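Local coordinates for probable acetolactate synthase isozyme III (Small subunit) (Nitrosomonas europaea ATCC 19718, PDB 2PC6), which probably serves as the regulatory small subunit of a larger enzyme, with two ACT-like domains in each chain and two chains in the assembly, at residues Glu12-Ala17 / Leu69-Lys74; Ser8-Asn13 / Leu45-Leu50; Asn31-Ser36 / Val51-Asp56. All coordinates share one frame; numbering follows the deposited sequence. Where two conformers were deposited one is given.

Contact 1 of 3, residues Glu12-Ala17 / Leu69-Lys74; sequences ENEAGA and LIEVVK. With CA (calcium ion), chain E.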
loop_
_atom_site.group_PDB
_atom_site.type_symbol
_atom_site.label_atom_id
_atom_site.label_comp_id
_atom_site.label_asym_id
_atom_site.label_seq_id
_atom_site.Cartn_x
_atom_site.Cartn_y
_atom_site.Cartn_z
ATOM N N GLU A 12 6.890 -14.921 6.098
ATOM C CA GLU A 12 7.288 -15.751 4.968
ATOM C C GLU A 12 6.649 -15.273 3.669
ATOM O O GLU A 12 5.425 -15.321 3.513
ATOM C CB GLU A 12 6.903 -17.216 5.221
ATOM C CG GLU A 12 7.425 -17.855 6.549
ATOM C CD GLU A 12 8.970 -17.985 6.666
ATOM O OE1 GLU A 12 9.748 -17.405 5.862
ATOM O OE2 GLU A 12 9.410 -18.686 7.596
ATOM N N ASN A 13 7.479 -14.793 2.744
ATOM C CA ASN A 13 7.000 -14.389 1.433
ATOM C C ASN A 13 6.641 -15.617 0.572
ATOM O O ASN A 13 7.337 -15.980 -0.414
ATOM C CB ASN A 13 8.013 -13.478 0.755
ATOM C CG ASN A 13 7.512 -12.935 -0.565
ATOM O OD1 ASN A 13 6.299 -12.924 -0.859
ATOM N ND2 ASN A 13 8.440 -12.499 -1.379
ATOM N N GLU A 14 5.552 -16.268 0.957
ATOM C CA GLU A 14 5.154 -17.515 0.292
ATOM C C GLU A 14 3.641 -17.575 0.043
ATOM O O GLU A 14 2.872 -16.785 0.613
ATOM C CB GLU A 14 5.660 -18.756 1.057
ATOM C CG GLU A 14 5.074 -18.882 2.450
ATOM C CD GLU A 14 5.601 -20.070 3.245
ATOM O OE1 GLU A 14 6.665 -20.623 2.900
ATOM O OE2 GLU A 14 4.947 -20.453 4.235
ATOM N N ALA A 15 3.250 -18.529 -0.805
ATOM C CA ALA A 15 1.878 -18.666 -1.313
ATOM C C ALA A 15 0.962 -19.143 -0.191
ATOM O O ALA A 15 1.187 -20.201 0.411
ATOM C CB ALA A 15 1.826 -19.676 -2.518
ATOM N N GLY A 16 -0.071 -18.352 0.079
ATOM C CA GLY A 16 -1.045 -18.706 1.096
ATOM C C GLY A 16 -0.808 -17.937 2.379
ATOM O O GLY A 16 -1.749 -17.681 3.135
ATOM N N ALA A 17 0.451 -17.568 2.609
ATOM C CA ALA A 17 0.833 -16.730 3.765
ATOM C C ALA A 17 -0.221 -15.691 4.041
ATOM O O ALA A 17 -0.730 -15.588 5.169
ATOM C CB ALA A 17 2.146 -16.029 3.512
ATOM N N LEU A 69 0.567 -18.284 14.258
ATOM C CA LEU A 69 0.783 -18.714 12.876
ATOM C C LEU A 69 2.265 -18.908 12.665
ATOM O O LEU A 69 3.033 -18.057 13.060
ATOM C CB LEU A 69 0.267 -17.666 11.883
ATOM C CG LEU A 69 -1.213 -17.290 11.897
ATOM C CD1 LEU A 69 -1.533 -16.262 10.839
ATOM C CD2 LEU A 69 -2.116 -18.536 11.722
ATOM N N ILE A 70 2.686 -20.026 12.069
ATOM C CA ILE A 70 4.141 -20.218 11.817
ATOM C C ILE A 70 4.736 -19.247 10.761
ATOM O O ILE A 70 5.943 -19.001 10.749
ATOM C CB ILE A 70 4.576 -21.696 11.510
ATOM C CG1 ILE A 70 4.014 -22.187 10.175
ATOM C CG2 ILE A 70 4.240 -22.627 12.680
ATOM N N GLU A 71 3.898 -18.706 9.884
ATOM C CA GLU A 71 4.389 -17.837 8.812
ATOM C C GLU A 71 4.599 -16.386 9.281
ATOM O O GLU A 71 5.218 -15.572 8.576
ATOM C CB GLU A 71 3.479 -17.904 7.582
ATOM C CG GLU A 71 3.625 -19.189 6.754
ATOM C CD GLU A 71 2.446 -19.410 5.801
ATOM O OE1 GLU A 71 1.321 -18.938 6.078
ATOM O OE2 GLU A 71 2.642 -20.081 4.774
ATOM N N VAL A 72 4.082 -16.082 10.473
ATOM C CA VAL A 72 4.311 -14.822 11.120
ATOM C C VAL A 72 5.537 -14.937 12.040
ATOM O O VAL A 72 5.555 -15.708 12.981
ATOM C CB VAL A 72 3.078 -14.456 11.910
ATOM C CG1 VAL A 72 3.382 -13.315 12.920
ATOM C CG2 VAL A 72 1.916 -14.097 10.922
ATOM N N VAL A 73 6.562 -14.150 11.749
ATOM C CA VAL A 73 7.898 -14.382 12.309
ATOM C C VAL A 73 8.219 -13.439 13.481
ATOM O O VAL A 73 8.707 -13.877 14.518
ATOM C CB VAL A 73 9.009 -14.271 11.190
ATOM C CG1 VAL A 73 10.406 -14.369 11.805
ATOM C CG2 VAL A 73 8.826 -15.355 10.110
ATOM N N LYS A 74 7.960 -12.147 13.281
ATOM C CA LYS A 74 8.015 -11.131 14.323
ATOM C C LYS A 74 6.783 -10.252 14.139
ATOM O O LYS A 74 6.146 -10.256 13.072
ATOM C CB LYS A 74 9.327 -10.312 14.269
ATOM C CG LYS A 74 10.476 -10.895 15.145
HETATM CA CA CA E . 4.858 -17.394 14.681
HETATM O O HOH W 1 6.756 -18.595 13.649
HETATM O O HOH W 2 6.235 -18.113 16.325
#
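Glu12 and Glu71 meet first through their backbones: Glu12 N donates to Glu71 O over 3.1 Å, in the plane of the carbonyl, extending the pairing of strands 3-12 and 72-77 to the end of the first strand. Van der Waals contact accompanies this bond. Glu12 CG lies 4.0 Å from Glu71 CG, and the Glu12 chain then bends (chi2 -64°), so that CD turns off toward the Val73 side. Ala17 presents little bulk to the Glu71 carboxylate, whose OE1 comes to 3.2 Å from Ala17 CA at the first turn of helix 17-28, a position that the helix end may favour electrostatically.

Residues 12-17 form the loop between the first strand and first helix of an ACT domain, a region many relatives use for effector binding at a dimer interface. A type II turn from Glu14 to Ala17 shapes it; Gly16, at the N-cap, has a positive phi (102°) at which a CB would jam against the preceding carbonyl oxygen.

Among the charged groups, Glu71 OE2 forms a salt bridge with Arg20. The very short 2.4 Å modelled between Glu14 OE2 and Glu71 OE2 is doubtful; Glu71 was deposited in two conformers.

Metal binding uses the type I turn from Leu69 to Val72. Leu69 O and Val72 O each bind calcium at 2.5 Å, joined by Asn67 O and two waters, one of which also donates to Ile70 O.

Contact 2 of 3, residues Ser8-Asn13 / Leu45-Leu50; sequences SLLMEN and LSRMTL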
loop_
_atom_site.group_PDB
_atom_site.type_symbol
_atom_site.label_atom_id
_atom_site.label_comp_id
_atom_site.label_asym_id
_atom_site.label_seq_id
_atom_site.Cartn_x
_atom_site.Cartn_y
_atom_site.Cartn_z
ATOM N N SER A 8 2.343 -4.280 12.648
ATOM C CA SER A 8 3.455 -4.466 11.753
ATOM C C SER A 8 3.967 -5.888 11.902
ATOM O O SER A 8 4.214 -6.359 13.022
ATOM C CB SER A 8 4.565 -3.550 12.212
ATOM O OG SER A 8 5.112 -2.852 11.119
ATOM N N LEU A 9 4.156 -6.590 10.796
ATOM C CA LEU A 9 4.665 -7.937 10.928
ATOM C C LEU A 9 5.563 -8.382 9.784
ATOM O O LEU A 9 5.490 -7.859 8.665
ATOM C CB LEU A 9 3.544 -8.936 11.246
ATOM C CG LEU A 9 2.265 -8.991 10.421
ATOM C CD1 LEU A 9 2.530 -9.948 9.293
ATOM C CD2 LEU A 9 1.101 -9.527 11.238
ATOM N N LEU A 10 6.468 -9.289 10.142
ATOM C CA LEU A 10 7.332 -9.955 9.225
ATOM C C LEU A 10 6.744 -11.329 8.897
ATOM O O LEU A 10 6.358 -12.101 9.783
ATOM C CB LEU A 10 8.731 -10.109 9.826
ATOM C CG LEU A 10 9.793 -8.999 9.696
ATOM C CD1 LEU A 10 11.092 -9.469 10.287
ATOM C CD2 LEU A 10 10.027 -8.466 8.261
HETATM N N MSE A 11 6.667 -11.646 7.620
HETATM C CA MSE A 11 6.236 -12.980 7.282
HETATM C C MSE A 11 6.877 -13.591 6.082
HETATM O O MSE A 11 7.361 -12.891 5.196
HETATM C CB MSE A 11 4.729 -13.053 7.155
HETATM C CG MSE A 11 4.069 -11.898 6.484
HETATM SE SE MSE A 11 2.509 -12.758 5.758
HETATM C CE MSE A 11 2.920 -12.724 3.710
ATOM N N GLU A 12 6.890 -14.921 6.098
ATOM C CA GLU A 12 7.288 -15.751 4.968
ATOM C C GLU A 12 6.649 -15.273 3.669
ATOM O O GLU A 12 5.425 -15.321 3.513
ATOM C CB GLU A 12 6.903 -17.216 5.221
ATOM C CG GLU A 12 7.425 -17.855 6.549
ATOM C CD GLU A 12 8.970 -17.985 6.666
ATOM O OE1 GLU A 12 9.748 -17.405 5.862
ATOM O OE2 GLU A 12 9.410 -18.686 7.596
ATOM N N ASN A 13 7.479 -14.793 2.744
ATOM C CA ASN A 13 7.000 -14.389 1.433
ATOM C C ASN A 13 6.641 -15.617 0.572
ATOM O O ASN A 13 7.337 -15.980 -0.414
ATOM C CB ASN A 13 8.013 -13.478 0.755
ATOM C CG ASN A 13 7.512 -12.935 -0.565
ATOM O OD1 ASN A 13 6.299 -12.924 -0.859
ATOM N ND2 ASN A 13 8.440 -12.499 -1.379
ATOM N N LEU A 45 11.225 -12.878 3.193
ATOM C CA LEU A 45 10.361 -12.222 4.179
ATOM C C LEU A 45 9.702 -10.956 3.653
ATOM O O LEU A 45 10.359 -10.075 3.061
ATOM C CB LEU A 45 11.142 -11.889 5.454
ATOM C CG LEU A 45 11.632 -13.073 6.293
ATOM C CD1 LEU A 45 12.680 -12.596 7.286
ATOM C CD2 LEU A 45 10.475 -13.785 7.016
ATOM N N SER A 46 8.404 -10.862 3.900
ATOM C CA SER A 46 7.643 -9.671 3.550
ATOM C C SER A 46 7.247 -8.923 4.797
ATOM O O SER A 46 7.201 -9.493 5.875
ATOM C CB SER A 46 6.400 -10.072 2.748
ATOM O OG SER A 46 6.757 -10.496 1.430
ATOM N N ARG A 47 6.960 -7.637 4.642
ATOM C CA ARG A 47 6.618 -6.764 5.767
ATOM C C ARG A 47 5.180 -6.350 5.586
ATOM O O ARG A 47 4.774 -5.819 4.559
ATOM C CB ARG A 47 7.547 -5.534 5.802
ATOM C CG ARG A 47 7.174 -4.401 6.792
ATOM C CD ARG A 47 7.685 -4.735 8.169
ATOM N NE ARG A 47 7.425 -3.718 9.200
ATOM C CZ ARG A 47 8.374 -3.028 9.836
ATOM N NH1 ARG A 47 9.654 -3.192 9.534
ATOM N NH2 ARG A 47 8.050 -2.166 10.779
HETATM N N MSE A 48 4.377 -6.630 6.580
HETATM C CA MSE A 48 2.997 -6.279 6.454
HETATM C C MSE A 48 2.688 -5.218 7.453
HETATM O O MSE A 48 3.102 -5.297 8.614
HETATM C CB MSE A 48 2.114 -7.480 6.702
HETATM C CG MSE A 48 0.637 -7.173 6.605
HETATM SE SE MSE A 48 -0.446 -8.834 6.802
HETATM C CE MSE A 48 0.331 -9.913 5.294
ATOM N N THR A 49 1.939 -4.232 6.989
ATOM C CA THR A 49 1.385 -3.248 7.864
ATOM C C THR A 49 -0.121 -3.353 7.746
ATOM O O THR A 49 -0.685 -3.135 6.681
ATOM C CB THR A 49 1.845 -1.829 7.492
ATOM O OG1 THR A 49 3.278 -1.804 7.415
ATOM C CG2 THR A 49 1.384 -0.874 8.526
ATOM N N LEU A 50 -0.748 -3.653 8.862
ATOM C CA LEU A 50 -2.145 -3.822 8.911
ATOM C C LEU A 50 -2.781 -2.860 9.943
ATOM O O LEU A 50 -2.256 -2.677 11.056
ATOM C CB LEU A 50 -2.362 -5.256 9.339
ATOM C CG LEU A 50 -3.750 -5.820 9.372
ATOM C CD1 LEU A 50 -3.535 -7.296 9.426
ATOM C CD2 LEU A 50 -4.478 -5.324 10.628
HETATM O O HOH W 3 4.997 -10.270 -0.628
#
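Met11 and Met48, both selenomethionine, meet on the face that also carries Leu9 and Ser46, buried and apolar at its centre. Met11 SE sits 3.6 Å from Met48 CE, their chains crossing obliquely; the Met48 chain runs extended and then bends at chi3 (-57°), which places CE there. Met48 CB takes Leu9 CD1 at 3.6 Å, the two side chains lying side by side and pointing the same way. Long, unbranched methionines suit this filling role beneath helix 17-28, where Met48 also reaches Leu18 and Val21.

The strands are the central pair of the four-stranded antiparallel sheet of an ACT domain, strand order 2-3-1-4. Leu9 with Met48 and Met11 with Ser46 form hydrogen-bonded pairs, two bonds each, with Ser46 N to Met11 O at 2.6 Å.

On the opposite face Arg47 grips Ser8 side-on: the hydroxyl oxygen OG accepts from both NH2, at 3.0 Å, and NE, at 3.1 Å, and serine's short side chain keeps it at the edge of the guanidinium, near its plane. Arg47 NH1 goes on to a salt bridge with Glu147 of the second subunit.

The Asn13 end, by contrast, is partly exposed and water-bridged. A water joins Ser46 OG to Asn13 OD1, which also accepts from Asn31 ND2 of the second subunit, and Leu45 CD2 rests against Met11 O at 3.7 Å, with Glu12 OE1 at 3.9 Å from this methyl.

Contact 3 of 3, residues Asn31-Ser36 / Val51-Asp56; sequences NIESLS and VTNGPD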
loop_
_atom_site.group_PDB
_atom_site.type_symbol
_atom_site.label_atom_id
_atom_site.label_comp_id
_atom_site.label_asym_id
_atom_site.label_seq_id
_atom_site.Cartn_x
_atom_site.Cartn_y
_atom_site.Cartn_z
ATOM N N ASN A 31 -11.929 -6.621 12.189
ATOM C CA ASN A 31 -11.893 -5.569 11.201
ATOM C C ASN A 31 -10.483 -5.473 10.646
ATOM O O ASN A 31 -9.501 -5.572 11.372
ATOM C CB ASN A 31 -12.446 -4.230 11.803
ATOM C CG ASN A 31 -11.656 -2.986 11.374
ATOM O OD1 ASN A 31 -10.461 -2.871 11.652
ATOM N ND2 ASN A 31 -12.339 -2.010 10.740
ATOM N N ILE A 32 -10.402 -5.322 9.341
ATOM C CA ILE A 32 -9.177 -4.921 8.698
ATOM C C ILE A 32 -9.501 -3.608 8.019
ATOM O O ILE A 32 -10.287 -3.553 7.082
ATOM C CB ILE A 32 -8.694 -5.958 7.636
ATOM C CG1 ILE A 32 -8.243 -7.234 8.332
ATOM C CG2 ILE A 32 -7.529 -5.380 6.830
ATOM C CD1 ILE A 32 -7.651 -8.278 7.425
ATOM N N GLU A 33 -8.928 -2.527 8.492
ATOM C CA GLU A 33 -9.288 -1.285 7.854
ATOM C C GLU A 33 -8.555 -1.214 6.530
ATOM O O GLU A 33 -9.153 -0.928 5.488
ATOM C CB GLU A 33 -8.973 -0.087 8.720
ATOM C CG GLU A 33 -9.856 1.064 8.345
ATOM C CD GLU A 33 -9.415 2.363 8.954
ATOM O OE1 GLU A 33 -8.401 2.383 9.694
ATOM O OE2 GLU A 33 -10.086 3.387 8.688
ATOM N N SER A 34 -7.258 -1.512 6.589
ATOM C CA SER A 34 -6.370 -1.390 5.444
ATOM C C SER A 34 -5.161 -2.335 5.611
ATOM O O SER A 34 -4.792 -2.699 6.724
ATOM C CB SER A 34 -5.909 0.062 5.297
ATOM O OG SER A 34 -4.769 0.304 6.097
ATOM N N LEU A 35 -4.519 -2.690 4.515
ATOM C CA LEU A 35 -3.459 -3.652 4.588
ATOM C C LEU A 35 -2.414 -3.402 3.491
ATOM O O LEU A 35 -2.758 -3.396 2.325
ATOM C CB LEU A 35 -4.042 -5.069 4.442
ATOM C CG LEU A 35 -3.037 -6.211 4.574
ATOM C CD1 LEU A 35 -3.642 -7.417 5.261
ATOM C CD2 LEU A 35 -2.479 -6.608 3.197
ATOM N N SER A 36 -1.148 -3.277 3.890
ATOM C CA SER A 36 0.000 -3.231 3.001
ATOM C C SER A 36 0.940 -4.390 3.240
ATOM O O SER A 36 1.304 -4.661 4.375
ATOM C CB SER A 36 0.822 -1.997 3.316
ATOM O OG SER A 36 0.754 -1.110 2.250
ATOM N N VAL A 51 -3.900 -2.243 9.582
ATOM C CA VAL A 51 -4.597 -1.374 10.508
ATOM C C VAL A 51 -5.888 -2.049 10.907
ATOM O O VAL A 51 -6.659 -2.473 10.052
ATOM C CB VAL A 51 -4.949 -0.008 9.880
ATOM C CG1 VAL A 51 -5.840 0.790 10.812
ATOM C CG2 VAL A 51 -3.699 0.750 9.521
ATOM N N THR A 52 -6.120 -2.124 12.215
ATOM C CA THR A 52 -7.366 -2.655 12.747
ATOM C C THR A 52 -8.000 -1.736 13.822
ATOM O O THR A 52 -7.324 -0.890 14.443
ATOM C CB THR A 52 -7.207 -4.125 13.217
ATOM O OG1 THR A 52 -8.507 -4.672 13.501
ATOM C CG2 THR A 52 -6.267 -4.264 14.454
ATOM N N ASN A 53 -9.313 -1.866 13.989
ATOM C CA ASN A 53 -10.063 -0.984 14.867
ATOM C C ASN A 53 -10.744 -1.781 15.954
ATOM O O ASN A 53 -11.642 -2.589 15.670
ATOM C CB ASN A 53 -11.130 -0.188 14.094
ATOM C CG ASN A 53 -10.537 0.854 13.145
ATOM O OD1 ASN A 53 -9.714 1.670 13.524
ATOM N ND2 ASN A 53 -10.981 0.827 11.897
ATOM N N GLY A 54 -10.331 -1.562 17.199
ATOM C CA GLY A 54 -11.011 -2.222 18.312
ATOM C C GLY A 54 -10.574 -1.844 19.706
ATOM O O GLY A 54 -9.620 -1.096 19.881
ATOM N N PRO A 55 -11.295 -2.353 20.716
ATOM C CA PRO A 55 -10.842 -2.241 22.098
ATOM C C PRO A 55 -9.583 -3.059 22.288
ATOM O O PRO A 55 -9.379 -4.032 21.566
ATOM C CB PRO A 55 -12.011 -2.844 22.904
ATOM C CG PRO A 55 -12.748 -3.693 21.955
ATOM C CD PRO A 55 -12.601 -3.036 20.619
ATOM N N ASP A 56 -8.756 -2.667 23.251
ATOM C CA ASP A 56 -7.454 -3.306 23.470
ATOM C C ASP A 56 -7.474 -4.822 23.535
ATOM O O ASP A 56 -6.611 -5.476 22.936
ATOM C CB ASP A 56 -6.764 -2.749 24.716
ATOM C CG ASP A 56 -5.682 -1.740 24.377
ATOM O OD1 ASP A 56 -4.789 -2.039 23.530
ATOM O OD2 ASP A 56 -5.726 -0.638 24.958
#
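Thr52 OG1 donates to Asn31 O across a short 2.5 Å, coming in tilted 28° from the carbonyl plane. The Asn31 side chain turns to the same strand: its OD1 accepts from Asn53 N at 2.8 Å, the donor standing well above the amide plane. One asparagine thus offers two oxygens, main-chain and side-chain, to successive residues, which suits it to a segment that is not yet regular strand. Further along, Glu33 N donates to Val51 O at 2.8 Å, and Val51 N to Ser34 O at 3.0 Å.

Side-chain contacts run beside these bonds. Glu33 and Val51 lie side by side and point the same way, with Glu33 OE1 at 3.2 Å from Val51 CG1; Ser34 OG, a small group, meets the other methyl, Val51 CG2, at 3.6 Å.

Torsions and second-shell partners set these groups. Thr52 OG1 is anti to its backbone N (chi1 -170°), where it can reach the Asn31 carbonyl. The Glu33 chain is extended beyond CG, and its OE1 is held by a salt bridge to Arg4, which also packs on Val51 and Asn53.

The contact forms the open end of the hairpin of strands 34-39 and 45-54. Strand 3-12 flanks Thr52 through His5, helix 17-28 packs on Ile32 through Phe25, and Leu35 and Ser36 pair with a strand of the second subunit, carrying the sheet across the interface.

From the N terminus, strand 3-12 supplies the first segment of contact 2, and its end, with the loop after it, that of contact 1; they start from the same stretch, sharing Glu12 and Asn13. The chain then runs through helix 17-28 into strand 34-39 and back along strand 45-54, which closes contact 2 and next contact 3. Contacts 2 and 3 cross; contact 3 falls within the longer span of contact 1, which closes last, after helix 56-68. In the ACT-domain sheet contact 3 ties strands 34-39 and 45-54, contact 2 the central pair, and contact 1 the end of strand 3-12 and the following loop to the turn before strand 72-77 and to Val73.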